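Local coordinates for protein similar to yteR (Bacilus subtilis) (PDB 4WU0) that probably hydrolyses unsaturated rhamnogalacturonan fragments derived from pectin, as a glycoside hydrolase of family GH105, at residues D21-E26 with L77-I82; T53-I58 with E93-A98; G62-Y67 with I100-Q105. All coordinates share one frame; numbering follows the deposited sequence.

In the fold
The three contacts lie on the same side of the chain's centre and touch one another. The family belongs to the six-hairpin clan, whose fold is an (alpha/alpha)6 barrel of paired helices. The centres of contacts 1 and 2 are about 11 Å apart, as are those of contacts 1 and 3; contacts 2 and 3 are about 9 Å apart. W23 of contact 1 links all three: its ring meets F57 of contact 2 edge-to-face and packs on I64 and Y67 of contact 3. Contacts 2 and 3 share helix 93-108. Contact 1 lies closest to the chain centre, about 11 Å away, against 21 and 20 Å.

Contact 1 of 3, residues D21-E26 with L77-I82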
loop_
_atom_site.group_PDB
_atom_site.type_symbol
_atom_site.label_atom_id
_atom_site.label_comp_id
_atom_site.label_asym_id
_atom_site.label_seq_id
_atom_site.Cartn_x
_atom_site.Cartn_y
_atom_site.Cartn_z
ATOM N N ASP A 21 0.085 -15.062 11.364
ATOM C CA ASP A 21 0.920 -15.068 12.571
ATOM C C ASP A 21 0.889 -13.778 13.380
ATOM O O ASP A 21 1.376 -13.737 14.515
ATOM C CB ASP A 21 2.367 -15.501 12.273
ATOM C CG ASP A 21 3.112 -14.549 11.385
ATOM O OD1 ASP A 21 2.485 -13.625 10.829
ATOM O OD2 ASP A 21 4.344 -14.765 11.209
ATOM N N HIS A 22 0.275 -12.741 12.821
ATOM C CA HIS A 22 0.025 -11.498 13.558
ATOM C C HIS A 22 -0.970 -10.688 12.751
ATOM O O HIS A 22 -1.238 -11.031 11.611
ATOM C CB HIS A 22 1.320 -10.708 13.813
ATOM C CG HIS A 22 1.886 -10.028 12.603
ATOM N ND1 HIS A 22 2.540 -10.708 11.601
ATOM C CD2 HIS A 22 1.957 -8.718 12.270
ATOM C CE1 HIS A 22 2.939 -9.853 10.674
ATOM N NE2 HIS A 22 2.600 -8.639 11.059
ATOM N N TRP A 23 -1.534 -9.629 13.331
ATOM C CA TRP A 23 -2.476 -8.784 12.598
ATOM C C TRP A 23 -1.667 -7.851 11.709
ATOM O O TRP A 23 -1.429 -6.685 12.039
ATOM C CB TRP A 23 -3.347 -8.024 13.595
ATOM C CG TRP A 23 -4.401 -7.112 13.063
ATOM C CD1 TRP A 23 -4.436 -5.752 13.189
ATOM C CD2 TRP A 23 -5.612 -7.481 12.379
ATOM N NE1 TRP A 23 -5.589 -5.252 12.618
ATOM C CE2 TRP A 23 -6.329 -6.291 12.124
ATOM C CE3 TRP A 23 -6.157 -8.699 11.964
ATOM C CZ2 TRP A 23 -7.562 -6.281 11.459
ATOM C CZ3 TRP A 23 -7.370 -8.690 11.292
ATOM C CH2 TRP A 23 -8.066 -7.475 11.047
ATOM N N GLY A 24 -1.196 -8.401 10.604
ATOM C CA GLY A 24 -0.319 -7.698 9.701
ATOM C C GLY A 24 -1.026 -7.110 8.501
ATOM O O GLY A 24 -1.753 -7.809 7.821
ATOM N N TYR A 25 -0.803 -5.822 8.262
ATOM C CA TYR A 25 -1.419 -5.120 7.131
ATOM C C TYR A 25 -1.169 -5.804 5.805
ATOM O O TYR A 25 -2.020 -5.747 4.913
ATOM C CB TYR A 25 -0.888 -3.674 7.039
ATOM C CG TYR A 25 0.599 -3.551 6.736
ATOM C CD1 TYR A 25 1.521 -3.392 7.753
ATOM C CD2 TYR A 25 1.069 -3.578 5.436
ATOM C CE1 TYR A 25 2.879 -3.260 7.485
ATOM C CE2 TYR A 25 2.439 -3.478 5.158
ATOM C CZ TYR A 25 3.331 -3.305 6.186
ATOM O OH TYR A 25 4.686 -3.177 5.911
ATOM N N GLU A 26 -0.021 -6.462 5.664
ATOM C CA GLU A 26 0.337 -7.050 4.383
ATOM C C GLU A 26 -0.479 -8.301 4.100
ATOM O O GLU A 26 -0.561 -8.753 2.964
ATOM C CB GLU A 26 1.857 -7.327 4.304
ATOM C CG GLU A 26 2.405 -8.399 5.223
ATOM C CD GLU A 26 2.823 -7.899 6.597
ATOM O OE1 GLU A 26 2.206 -6.953 7.128
ATOM O OE2 GLU A 26 3.794 -8.470 7.159
ATOM N N LEU A 77 -5.232 -0.692 10.793
ATOM C CA LEU A 77 -6.477 -0.426 10.076
ATOM C C LEU A 77 -6.548 -1.074 8.697
ATOM O O LEU A 77 -7.629 -1.256 8.151
ATOM C CB LEU A 77 -6.720 1.080 9.950
ATOM C CG LEU A 77 -6.814 1.797 11.294
ATOM C CD1 LEU A 77 -7.076 3.270 11.051
ATOM C CD2 LEU A 77 -7.891 1.219 12.203
ATOM N N ASN A 78 -5.408 -1.411 8.117
ATOM C CA ASN A 78 -5.431 -1.838 6.726
ATOM C C ASN A 78 -6.304 -3.068 6.474
ATOM O O ASN A 78 -6.965 -3.163 5.448
ATOM C CB ASN A 78 -4.050 -2.142 6.200
ATOM C CG ASN A 78 -4.052 -2.233 4.684
ATOM O OD1 ASN A 78 -4.397 -1.269 4.012
ATOM N ND2 ASN A 78 -3.738 -3.392 4.142
ATOM N N ASN A 79 -6.282 -4.010 7.407
ATOM C CA ASN A 79 -7.011 -5.260 7.249
ATOM C C ASN A 79 -8.532 -5.066 7.343
ATOM O O ASN A 79 -9.289 -5.968 7.053
ATOM C CB ASN A 79 -6.514 -6.294 8.255
ATOM C CG ASN A 79 -5.139 -6.816 7.935
ATOM O OD1 ASN A 79 -4.608 -6.618 6.840
ATOM N ND2 ASN A 79 -4.547 -7.510 8.890
ATOM N N GLY A 80 -8.978 -3.865 7.702
ATOM C CA GLY A 80 -10.377 -3.550 7.583
ATOM C C GLY A 80 -10.890 -3.579 6.145
ATOM O O GLY A 80 -12.075 -3.789 5.901
ATOM N N LYS A 81 -10.021 -3.328 5.176
ATOM C CA LYS A 81 -10.445 -3.341 3.784
ATOM C C LYS A 81 -10.953 -4.714 3.372
ATOM O O LYS A 81 -12.034 -4.821 2.792
ATOM C CB LYS A 81 -9.318 -2.906 2.872
ATOM C CG LYS A 81 -8.808 -1.510 3.163
ATOM C CD LYS A 81 -7.503 -1.293 2.447
ATOM C CE LYS A 81 -6.935 0.084 2.683
ATOM N NZ LYS A 81 -5.635 0.222 1.946
ATOM N N ILE A 82 -10.191 -5.778 3.651
ATOM C CA ILE A 82 -10.715 -7.108 3.341
ATOM C C ILE A 82 -11.984 -7.422 4.135
ATOM O O ILE A 82 -12.850 -8.154 3.647
ATOM C CB ILE A 82 -9.645 -8.221 3.468
ATOM C CG1 ILE A 82 -10.130 -9.533 2.826
ATOM C CG2 ILE A 82 -9.207 -8.432 4.887
ATOM C CD1 ILE A 82 -10.219 -9.514 1.288
#
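G24 takes the N-cap position of helix 25-41, and L77-G80 form a type I turn. The backbones come closest at Y25 and N78, whose CA atoms are 5.2 Å apart. W23 sits at the centre of an inverse gamma turn. Its CG is anti to the backbone N (chi1 -179°), which brings the indole over to N79. There N79 CB lies over the six-membered ring, 3.7 Å from its centroid, in a CH-pi contact. The N79 amide stands nearly upright on the indole, with the planes 88° apart and ND2 also over the indole face, 3.6 Å above its plane. W23 NE1 itself bonds to H76 O. N79 ND2 donates to G24 O at 3.0 Å, from well above the carbonyl plane. N78 ND2 donates to Y25 O, also at 3.0 Å and closer to the carbonyl plane. Beside this bond, Y25 CB and N78 CB touch at 3.6 Å. K81 NZ donates to N78 OD1 at 2.8 Å, which fixes the flip of the N78 amide. Two asparagines thus tie the start of helix 25-41 to the turn at L77-G80. This is buried packing between helical segments, consistent with the (alpha/alpha)6 barrel of the six-hairpin clan.

Contact 2 of 3, residues T53-I58 with E93-A98; sequences TMDTFI and EKYRKA
Residues 53-58, at the C-terminal part of helix 44-54 and beyond, pack against residues 93-98 of helix 93-108. This is packing between helical segments, consistent with the (alpha/alpha)6 barrel expected for the family. The CA atoms come nearest at I58 and A98, 7.0 Å apart. The tight part centres on I58. Its CG2 is anti to the backbone N and points into the helix surface. That methyl comes 3.7 Å from K94 O and lies 4.0 Å from A98 CB. It also packs on K94 CG, so the lysine stem forms part of the wall. The Y95 ring lies alongside more loosely.

The other side is polar and reaches out to exposed D55. K94 leaves its backbone in the crowded position, with CG between the backbone N and the carbonyl carbon (chi1 74°). Beyond CG the chain is extended and carries NZ across to the opposite segment. There NZ grips two oxygens. It meets D55 OD1 at 3.0 Å in a salt bridge, approaching from above the carboxylate plane. It also donates to I58 O in the plane of that carbonyl. The ammonium charge would probably favour the ionised form of D55. A water joins D55 to Y95, lying in the plane of the tyrosine ring at its edge. It accepts from Y95 OH at 2.6 Å and donates to D55 OD1 at 2.7 Å.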
loop_
_atom_site.group_PDB
_atom_site.type_symbol
_atom_site.label_atom_id
_atom_site.label_comp_id
_atom_site.label_asym_id
_atom_site.label_seq_id
_atom_site.Cartn_x
_atom_site.Cartn_y
_atom_site.Cartn_z
ATOM N N THR A 53 -8.472 -17.723 6.201
ATOM C CA THR A 53 -7.357 -16.913 6.696
ATOM C C THR A 53 -7.865 -15.924 7.773
ATOM O O THR A 53 -7.291 -15.812 8.867
ATOM C CB THR A 53 -6.675 -16.156 5.539
ATOM O OG1 THR A 53 -6.146 -17.105 4.601
ATOM C CG2 THR A 53 -5.539 -15.254 6.056
ATOM N N MET A 54 -8.959 -15.242 7.484
ATOM C CA MET A 54 -9.437 -14.228 8.424
ATOM C C MET A 54 -10.076 -14.831 9.659
ATOM O O MET A 54 -10.203 -14.149 10.667
ATOM C CB MET A 54 -10.382 -13.247 7.750
ATOM C CG MET A 54 -9.710 -12.381 6.698
ATOM S SD MET A 54 -8.280 -11.466 7.286
ATOM C CE MET A 54 -9.067 -10.417 8.454
ATOM N N ASP A 55 -10.447 -16.110 9.603
ATOM C CA ASP A 55 -10.978 -16.790 10.779
ATOM C C ASP A 55 -9.969 -16.866 11.919
ATOM O O ASP A 55 -10.342 -17.030 13.088
ATOM C CB ASP A 55 -11.493 -18.188 10.427
ATOM C CG ASP A 55 -12.915 -18.176 9.853
ATOM O OD1 ASP A 55 -13.665 -17.197 10.056
ATOM O OD2 ASP A 55 -13.298 -19.172 9.207
ATOM N N THR A 56 -8.682 -16.773 11.599
ATOM C CA THR A 56 -7.654 -16.671 12.631
ATOM C C THR A 56 -7.875 -15.441 13.496
ATOM O O THR A 56 -7.624 -15.476 14.715
ATOM C CB THR A 56 -6.250 -16.569 12.000
ATOM O OG1 THR A 56 -5.858 -17.854 11.520
ATOM C CG2 THR A 56 -5.207 -16.102 13.015
ATOM N N PHE A 57 -8.308 -14.363 12.857
ATOM C CA PHE A 57 -8.339 -13.051 13.510
ATOM C C PHE A 57 -9.702 -12.661 14.045
ATOM O O PHE A 57 -9.791 -12.004 15.075
ATOM C CB PHE A 57 -7.880 -11.973 12.521
ATOM C CG PHE A 57 -6.496 -12.204 11.997
ATOM C CD1 PHE A 57 -5.405 -12.103 12.837
ATOM C CD2 PHE A 57 -6.289 -12.532 10.669
ATOM C CE1 PHE A 57 -4.107 -12.338 12.368
ATOM C CE2 PHE A 57 -4.997 -12.754 10.177
ATOM C CZ PHE A 57 -3.906 -12.654 11.031
ATOM N N ILE A 58 -10.760 -13.000 13.319
ATOM C CA ILE A 58 -12.079 -12.463 13.654
ATOM C C ILE A 58 -12.903 -13.445 14.467
ATOM O O ILE A 58 -13.407 -14.454 13.950
ATOM C CB ILE A 58 -12.870 -12.055 12.404
ATOM C CG1 ILE A 58 -11.995 -11.250 11.434
ATOM C CG2 ILE A 58 -14.083 -11.242 12.787
ATOM C CD1 ILE A 58 -11.335 -10.018 12.060
ATOM N N GLU A 93 -22.296 -11.084 10.397
ATOM C CA GLU A 93 -22.272 -9.979 11.345
ATOM C C GLU A 93 -20.905 -9.779 12.012
ATOM O O GLU A 93 -20.545 -8.651 12.345
ATOM C CB GLU A 93 -23.374 -10.173 12.398
ATOM C CG GLU A 93 -23.586 -8.972 13.339
ATOM C CD GLU A 93 -23.951 -7.669 12.615
ATOM O OE1 GLU A 93 -24.296 -7.704 11.411
ATOM O OE2 GLU A 93 -23.886 -6.601 13.266
ATOM N N LYS A 94 -20.134 -10.851 12.201
ATOM C CA LYS A 94 -18.883 -10.710 12.929
ATOM C C LYS A 94 -17.934 -9.779 12.181
ATOM O O LYS A 94 -17.125 -9.091 12.793
ATOM C CB LYS A 94 -18.222 -12.070 13.216
ATOM C CG LYS A 94 -17.558 -12.778 12.030
ATOM C CD LYS A 94 -16.933 -14.074 12.540
ATOM C CE LYS A 94 -15.916 -14.680 11.575
ATOM N NZ LYS A 94 -15.132 -15.793 12.230
ATOM N N TYR A 95 -18.039 -9.740 10.853
ATOM C CA TYR A 95 -17.174 -8.865 10.081
ATOM C C TYR A 95 -17.570 -7.406 10.315
ATOM O O TYR A 95 -16.720 -6.528 10.430
ATOM C CB TYR A 95 -17.257 -9.187 8.586
ATOM C CG TYR A 95 -16.795 -10.576 8.223
ATOM C CD1 TYR A 95 -15.600 -11.087 8.713
ATOM C CD2 TYR A 95 -17.556 -11.380 7.395
ATOM C CE1 TYR A 95 -15.179 -12.351 8.382
ATOM C CE2 TYR A 95 -17.139 -12.646 7.050
ATOM C CZ TYR A 95 -15.956 -13.134 7.545
ATOM O OH TYR A 95 -15.556 -14.415 7.193
ATOM N N ARG A 96 -18.866 -7.147 10.343
ATOM C CA ARG A 96 -19.351 -5.801 10.599
ATOM C C ARG A 96 -18.960 -5.349 12.004
ATOM O O ARG A 96 -18.548 -4.197 12.195
ATOM C CB ARG A 96 -20.859 -5.724 10.421
ATOM C CG ARG A 96 -21.442 -4.354 10.662
ATOM C CD ARG A 96 -21.064 -3.380 9.577
ATOM N NE ARG A 96 -21.599 -2.046 9.867
ATOM C CZ ARG A 96 -20.878 -0.987 10.237
ATOM N NH1 ARG A 96 -19.558 -1.067 10.361
ATOM N NH2 ARG A 96 -21.491 0.164 10.487
ATOM N N LYS A 97 -19.046 -6.246 12.988
ATOM C CA LYS A 97 -18.681 -5.865 14.355
ATOM C C LYS A 97 -17.190 -5.564 14.447
ATOM O O LYS A 97 -16.786 -4.642 15.136
ATOM C CB LYS A 97 -19.064 -6.953 15.359
ATOM C CG LYS A 97 -20.554 -7.084 15.582
ATOM C CD LYS A 97 -20.845 -8.264 16.495
ATOM C CE LYS A 97 -22.321 -8.391 16.812
ATOM N NZ LYS A 97 -22.588 -9.723 17.406
ATOM N N ALA A 98 -16.380 -6.354 13.753
ATOM C CA ALA A 98 -14.940 -6.115 13.694
ATOM C C ALA A 98 -14.636 -4.764 13.048
ATOM O O ALA A 98 -13.762 -4.017 13.500
ATOM C CB ALA A 98 -14.239 -7.264 12.936
HETATM O O HOH W 1 -13.298 -15.187 8.303
#

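Contact 3 of 3, residues G62-Y67 with I100-Q105; sequences GTINGY and INLRKQ
The loop G62-Y67, which closes with a type II turn from I64 to Y67, runs beside helix 93-108, with the CA atoms of T63 and N101 7.3 Å apart and those of Y67 and L102 9.0 Å apart. G62 has a positive phi, a conformation that calls for glycine. Its carbonyl faces the helix, and N101 ND2 donates to G62 O at 3.0 Å. The bond is bent, with an N-H...O angle of 130°. The donor stands above the carbonyl plane, although the oxygen lies close to the plane of the N101 amide.

Further along, L102 fills the angle between I64 and Y67. Its CD2 methyl sits over one face of the tyrosine ring, 3.8 Å from the centroid, in a CH-pi contact. The same methyl touches I64 CD1 at 3.8 Å, where the two side chains cross at about a right angle. The Y67 ring swings out with CG anti to the backbone N (chi1 173°), which carries the hydroxyl across to Q105. The extended Q105 chain brings its amide to the hydroxyl, and the amide lies nearly coplanar with the ring, 14° apart. Y67 OH donates to Q105 OE1 at 2.7 Å, in the carbonyl plane and on a lone pair. Q105 NE2 bonds to H109 ND1.

The chemistry implies a well-defined pose for Y67: the phenol bond fixes the tip, while the L102 methyl supports one face. With both ends of its amide engaged, Q105 has a defined flip and offers its oxygen to the phenol.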
loop_
_atom_site.group_PDB
_atom_site.type_symbol
_atom_site.label_atom_id
_atom_site.label_comp_id
_atom_site.label_asym_id
_atom_site.label_seq_id
_atom_site.Cartn_x
_atom_site.Cartn_y
_atom_site.Cartn_z
ATOM N N GLY A 62 -16.807 -10.451 17.089
ATOM C CA GLY A 62 -16.264 -9.302 16.389
ATOM C C GLY A 62 -14.957 -8.745 16.913
ATOM O O GLY A 62 -14.378 -7.851 16.286
ATOM N N THR A 63 -14.457 -9.259 18.037
ATOM C CA THR A 63 -13.134 -8.846 18.500
ATOM C C THR A 63 -12.057 -9.444 17.592
ATOM O O THR A 63 -12.289 -10.464 16.929
ATOM C CB THR A 63 -12.906 -9.254 19.952
ATOM O OG1 THR A 63 -13.062 -10.671 20.059
ATOM C CG2 THR A 63 -13.911 -8.542 20.859
ATOM N N ILE A 64 -10.889 -8.806 17.563
ATOM C CA ILE A 64 -9.835 -9.145 16.615
ATOM C C ILE A 64 -8.586 -9.596 17.366
ATOM O O ILE A 64 -7.999 -8.863 18.161
ATOM C CB ILE A 64 -9.518 -7.952 15.695
ATOM C CG1 ILE A 64 -10.824 -7.420 15.092
ATOM C CG2 ILE A 64 -8.515 -8.358 14.649
ATOM C CD1 ILE A 64 -10.665 -6.125 14.309
ATOM N N ASN A 65 -8.188 -10.827 17.123
ATOM C CA ASN A 65 -6.990 -11.363 17.748
ATOM C C ASN A 65 -5.750 -10.686 17.200
ATOM O O ASN A 65 -5.567 -10.639 15.993
ATOM C CB ASN A 65 -6.921 -12.862 17.511
ATOM C CG ASN A 65 -8.130 -13.586 18.075
ATOM O OD1 ASN A 65 -8.503 -13.386 19.243
ATOM N ND2 ASN A 65 -8.747 -14.443 17.253
ATOM N N GLY A 66 -4.916 -10.150 18.094
ATOM C CA GLY A 66 -3.684 -9.498 17.682
ATOM C C GLY A 66 -3.822 -8.004 17.441
ATOM O O GLY A 66 -2.859 -7.340 17.075
ATOM N N TYR A 67 -5.018 -7.483 17.672
ATOM C CA TYR A 67 -5.309 -6.057 17.524
ATOM C C TYR A 67 -5.509 -5.432 18.887
ATOM O O TYR A 67 -6.213 -5.994 19.714
ATOM C CB TYR A 67 -6.577 -5.894 16.708
ATOM C CG TYR A 67 -7.078 -4.470 16.635
ATOM C CD1 TYR A 67 -6.329 -3.487 16.004
ATOM C CD2 TYR A 67 -8.287 -4.112 17.202
ATOM C CE1 TYR A 67 -6.782 -2.187 15.925
ATOM C CE2 TYR A 67 -8.754 -2.816 17.138
ATOM C CZ TYR A 67 -8.001 -1.848 16.497
ATOM O OH TYR A 67 -8.474 -0.551 16.451
ATOM N N ILE A 100 -16.637 -2.150 13.086
ATOM C CA ILE A 100 -17.012 -1.135 14.063
ATOM C C ILE A 100 -15.857 -0.938 15.042
ATOM O O ILE A 100 -15.537 0.191 15.421
ATOM C CB ILE A 100 -18.300 -1.531 14.809
ATOM C CG1 ILE A 100 -19.491 -1.360 13.871
ATOM C CG2 ILE A 100 -18.490 -0.695 16.076
ATOM C CD1 ILE A 100 -20.708 -2.167 14.283
ATOM N N ASN A 101 -15.214 -2.030 15.441
ATOM C CA ASN A 101 -14.101 -1.933 16.379
ATOM C C ASN A 101 -12.924 -1.173 15.775
ATOM O O ASN A 101 -12.307 -0.350 16.445
ATOM C CB ASN A 101 -13.666 -3.325 16.875
ATOM C CG ASN A 101 -14.697 -3.971 17.783
ATOM O OD1 ASN A 101 -15.434 -3.282 18.503
ATOM N ND2 ASN A 101 -14.765 -5.305 17.754
ATOM N N LEU A 102 -12.610 -1.422 14.502
ATOM C CA LEU A 102 -11.536 -0.695 13.861
ATOM C C LEU A 102 -11.892 0.773 13.689
ATOM O O LEU A 102 -11.058 1.644 13.906
ATOM C CB LEU A 102 -11.217 -1.300 12.487
ATOM C CG LEU A 102 -10.627 -2.710 12.528
ATOM C CD1 LEU A 102 -10.554 -3.261 11.103
ATOM C CD2 LEU A 102 -9.238 -2.743 13.182
ATOM N N ARG A 103 -13.133 1.055 13.304
ATOM C CA ARG A 103 -13.558 2.430 13.097
ATOM C C ARG A 103 -13.436 3.253 14.379
ATOM O O ARG A 103 -13.165 4.459 14.329
ATOM C CB ARG A 103 -14.988 2.460 12.550
ATOM C CG ARG A 103 -15.616 3.837 12.479
ATOM C CD ARG A 103 -14.907 4.747 11.511
ATOM N NE ARG A 103 -15.559 6.045 11.438
ATOM C CZ ARG A 103 -15.397 7.013 12.336
ATOM N NH1 ARG A 103 -14.588 6.831 13.382
ATOM N NH2 ARG A 103 -16.018 8.171 12.189
ATOM N N LYS A 104 -13.652 2.611 15.528
ATOM C CA LYS A 104 -13.525 3.296 16.814
ATOM C C LYS A 104 -12.101 3.849 17.031
ATOM O O LYS A 104 -11.927 4.840 17.711
ATOM C CB LYS A 104 -13.961 2.372 17.960
ATOM C CG LYS A 104 -13.844 2.957 19.355
ATOM C CD LYS A 104 -14.630 4.235 19.473
ATOM C CE LYS A 104 -14.665 4.776 20.897
ATOM N NZ LYS A 104 -15.090 6.198 20.906
ATOM N N GLN A 105 -11.089 3.228 16.445
ATOM C CA GLN A 105 -9.727 3.753 16.568
ATOM C C GLN A 105 -9.609 5.167 15.990
ATOM O O GLN A 105 -8.896 6.011 16.510
ATOM C CB GLN A 105 -8.732 2.835 15.859
ATOM C CG GLN A 105 -7.289 3.238 16.096
ATOM C CD GLN A 105 -6.288 2.263 15.500
ATOM O OE1 GLN A 105 -6.462 1.046 15.561
ATOM N NE2 GLN A 105 -5.215 2.810 14.930
#